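Local coordinates for protein dTDP-4-dehydrorhamnose 3,5-epimerase (Elizabethkingia anophelis NUHP1, PDB 6C46) that probably epimerises the 3' and 5' carbons of the 4-keto sugar dTDP-4-dehydro-6-deoxy-glucose on the pathway to dTDP-L-rhamnose, and binds calcium, at residues V89-V94 / F125-V130. Numbering follows the deposited sequence.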
ATOM      1  N   VAL A  89       6.176   8.635  12.648  1.00 19.25           N
ATOM      2  CA  VAL A  89       7.573   8.836  12.267  1.00 18.09           C
ATOM      3  C   VAL A  89       7.782  10.281  11.828  1.00 21.96           C
ATOM      4  O   VAL A  89       6.842  10.991  11.455  1.00 20.38           O
ATOM      5  CB  VAL A  89       8.048   7.899  11.140  1.00 15.15           C
ATOM      6  CG1 VAL A  89       7.841   6.413  11.516  1.00 17.69           C
ATOM      7  CG2 VAL A  89       7.349   8.266   9.802  1.00 17.68           C
ATOM      8  N   TRP A  90       9.037  10.713  11.903  1.00 18.10           N
ATOM      9  CA  TRP A  90       9.479  11.973  11.312  1.00 23.05           C
ATOM     10  C   TRP A  90      10.309  11.612  10.091  1.00 18.66           C
ATOM     11  O   TRP A  90      11.313  10.907  10.206  1.00 19.94           O
ATOM     12  CB  TRP A  90      10.288  12.813  12.301  1.00 21.68           C
ATOM     13  CG  TRP A  90      10.653  14.183  11.770  1.00 21.60           C
ATOM     14  CD1 TRP A  90      11.842  14.568  11.216  1.00 24.88           C
ATOM     15  CD2 TRP A  90       9.806  15.335  11.751  1.00 22.48           C
ATOM     16  NE1 TRP A  90      11.783  15.894  10.849  1.00 26.28           N
ATOM     17  CE2 TRP A  90      10.545  16.389  11.169  1.00 27.08           C
ATOM     18  CE3 TRP A  90       8.492  15.577  12.169  1.00 22.78           C
ATOM     19  CZ2 TRP A  90      10.016  17.671  10.998  1.00 24.99           C
ATOM     20  CZ3 TRP A  90       7.967  16.856  12.002  1.00 28.60           C
ATOM     21  CH2 TRP A  90       8.733  17.884  11.418  1.00 28.24           C
ATOM     22  N   ASP A  91       9.881  12.076   8.930  1.00 13.81           N
ATOM     23  CA  ASP A  91      10.430  11.664   7.651  1.00 12.22           C
ATOM     24  C   ASP A  91      11.105  12.862   6.997  1.00 21.49           C
ATOM     25  O   ASP A  91      10.532  13.951   6.990  1.00 17.74           O
ATOM     26  CB  ASP A  91       9.320  11.157   6.749  1.00 15.52           C
ATOM     27  CG  ASP A  91       9.855  10.451   5.538  1.00 22.68           C
ATOM     28  OD1 ASP A  91       9.955   9.199   5.564  1.00 23.57           O
ATOM     29  OD2 ASP A  91      10.210  11.161   4.578  1.00 25.67           O
ATOM     30  N   VAL A  92      12.303  12.664   6.427  1.00 14.61           N
ATOM     31  CA  VAL A  92      13.098  13.771   5.879  1.00 14.58           C
ATOM     32  C   VAL A  92      13.525  13.450   4.453  1.00 15.01           C
ATOM     33  O   VAL A  92      13.942  12.326   4.162  1.00 15.71           O
ATOM     34  CB  VAL A  92      14.351  14.045   6.749  1.00 17.60           C
ATOM     35  CG1 VAL A  92      15.229  15.092   6.089  1.00 17.61           C
ATOM     36  CG2 VAL A  92      13.944  14.513   8.154  1.00 13.83           C
ATOM     37  N   ALA A  93      13.412  14.433   3.566  1.00 14.56           N
ATOM     38  CA  ALA A  93      13.893  14.337   2.194  1.00 19.17           C
ATOM     39  C   ALA A  93      14.911  15.441   1.936  1.00 17.49           C
ATOM     40  O   ALA A  93      14.795  16.538   2.493  1.00 18.26           O
ATOM     41  CB  ALA A  93      12.741  14.448   1.190  1.00 17.84           C
ATOM     42  N   VAL A  94      15.911  15.140   1.093  1.00 13.99           N
ATOM     43  CA  VAL A  94      16.965  16.083   0.710  1.00 15.27           C
ATOM     44  C   VAL A  94      17.093  16.077  -0.805  1.00 14.98           C
ATOM     45  O   VAL A  94      17.299  15.016  -1.408  1.00 13.77           O
ATOM     46  CB  VAL A  94      18.327  15.729   1.331  1.00 21.10           C
ATOM     47  CG1 VAL A  94      19.376  16.809   0.936  1.00 16.34           C
ATOM     48  CG2 VAL A  94      18.194  15.572   2.835  1.00 25.40           C
ATOM     49  N   PHE A 125      16.565  12.462  -4.910  1.00 14.20           N
ATOM     50  CA  PHE A 125      16.529  12.876  -3.520  1.00 14.11           C
ATOM     51  C   PHE A 125      17.135  11.782  -2.666  1.00 20.65           C
ATOM     52  O   PHE A 125      17.174  10.617  -3.066  1.00 14.74           O
ATOM     53  CB  PHE A 125      15.085  13.104  -3.035  1.00 11.57           C
ATOM     54  CG  PHE A 125      14.479  14.420  -3.472  1.00 14.42           C
ATOM     55  CD1 PHE A 125      14.366  14.746  -4.820  1.00 14.21           C
ATOM     56  CD2 PHE A 125      14.013  15.324  -2.520  1.00 11.82           C
ATOM     57  CE1 PHE A 125      13.784  15.973  -5.222  1.00 14.71           C
ATOM     58  CE2 PHE A 125      13.428  16.543  -2.908  1.00 13.25           C
ATOM     59  CZ  PHE A 125      13.339  16.872  -4.267  1.00 11.55           C
ATOM     60  N   ALA A 126      17.596  12.158  -1.479  1.00 14.91           N
ATOM     61  CA  ALA A 126      17.874  11.184  -0.435  1.00 16.91           C
ATOM     62  C   ALA A 126      16.744  11.221   0.574  1.00 17.73           C
ATOM     63  O   ALA A 126      16.060  12.234   0.724  1.00 16.96           O
ATOM     64  CB  ALA A 126      19.212  11.450   0.267  1.00 16.22           C
ATOM     65  N   HIS A 127      16.561  10.103   1.289  1.00 14.30           N
ATOM     66  CA  HIS A 127      15.400   9.953   2.149  1.00 17.04           C
ATOM     67  C   HIS A 127      15.779   9.231   3.435  1.00 14.47           C
ATOM     68  O   HIS A 127      16.624   8.329   3.437  1.00 16.46           O
ATOM     69  CB  HIS A 127      14.278   9.169   1.432  1.00 15.48           C
ATOM     70  CG  HIS A 127      13.202   8.700   2.361  1.00 18.72           C
ATOM     71  ND1 HIS A 127      13.114   7.393   2.801  1.00 22.57           N
ATOM     72  CD2 HIS A 127      12.183   9.366   2.953  1.00 21.36           C
ATOM     73  CE1 HIS A 127      12.093   7.281   3.638  1.00 22.80           C
ATOM     74  NE2 HIS A 127      11.513   8.466   3.749  1.00 24.51           N
ATOM     75  N   GLY A 128      15.115   9.603   4.523  1.00 14.67           N
ATOM     76  CA  GLY A 128      15.304   8.870   5.768  1.00 18.75           C
ATOM     77  C   GLY A 128      14.172   9.160   6.724  1.00 18.89           C
ATOM     78  O   GLY A 128      13.342  10.034   6.475  1.00 19.33           O
ATOM     79  N   PHE A 129      14.144   8.423   7.839  1.00 16.07           N
ATOM     80  CA  PHE A 129      13.113   8.690   8.833  1.00 13.66           C
ATOM     81  C   PHE A 129      13.556   8.217  10.205  1.00 18.32           C
ATOM     82  O   PHE A 129      14.455   7.384  10.333  1.00 18.46           O
ATOM     83  CB  PHE A 129      11.784   8.040   8.457  1.00 12.70           C
ATOM     84  CG  PHE A 129      11.746   6.548   8.644  1.00 18.36           C
ATOM     85  CD1 PHE A 129      11.194   5.998   9.789  1.00 22.57           C
ATOM     86  CD2 PHE A 129      12.211   5.696   7.653  1.00 21.23           C
ATOM     87  CE1 PHE A 129      11.125   4.616   9.955  1.00 25.12           C
ATOM     88  CE2 PHE A 129      12.145   4.314   7.808  1.00 26.57           C
ATOM     89  CZ  PHE A 129      11.604   3.772   8.962  1.00 23.58           C
ATOM     90  N   VAL A 130      12.896   8.755  11.241  1.00 15.25           N
ATOM     91  CA  VAL A 130      13.142   8.332  12.620  1.00 17.56           C
ATOM     92  C   VAL A 130      11.810   7.972  13.260  1.00 21.28           C
ATOM     93  O   VAL A 130      10.782   8.592  12.965  1.00 19.00           O
ATOM     94  CB  VAL A 130      13.849   9.433  13.439  1.00 19.14           C
ATOM     95  CG1 VAL A 130      12.972  10.673  13.482  1.00 17.18           C
ATOM     96  CG2 VAL A 130      14.166   8.942  14.862  1.00 22.57           C
TER
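D91 and H127 meet through a histidine–carboxylate hydrogen bond on the face of an antiparallel strand pair that, within the cupin-type β-fold of this epimerase family, turns D91 and A93 onto F119 of strand 118-121 in the other sheet. H127 NE2 donates to D91 OD1 at a short 2.5 Å. The acceptor uses its syn lone pair and lies close to the imidazole plane, so the bond meets the ring edge. D91 OD2 remains 3.1 Å from H127 CD2, and carboxylate and ring planes differ by 31°. Both side chains start with CG anti to the backbone N (chi1 -168° for D91), and since they sit diagonally, not directly opposite, the bond links adjacent non-hydrogen-bonded pairs, D91–F129 and A93–H127. That same face carries F129, whose CD1 is 3.8 Å from V89 CG1 and whose ring stacks on F138. On the other face W90 CB packs against V130 CG1 at 3.6 Å. Six backbone hydrogen bonds tie W90 to V130, V92 to G128 and V94 to A126, and the two segments run nearly antiparallel. The side chains of H70 and Y140, the predicted proton acceptor and donor, are each about 6 Å from that of H127, consistent with D91 orienting a histidine beside the active site. Between the D91 and H127 positions, V92 N reaches G128 O at 2.8 Å, nearly straight at 174°.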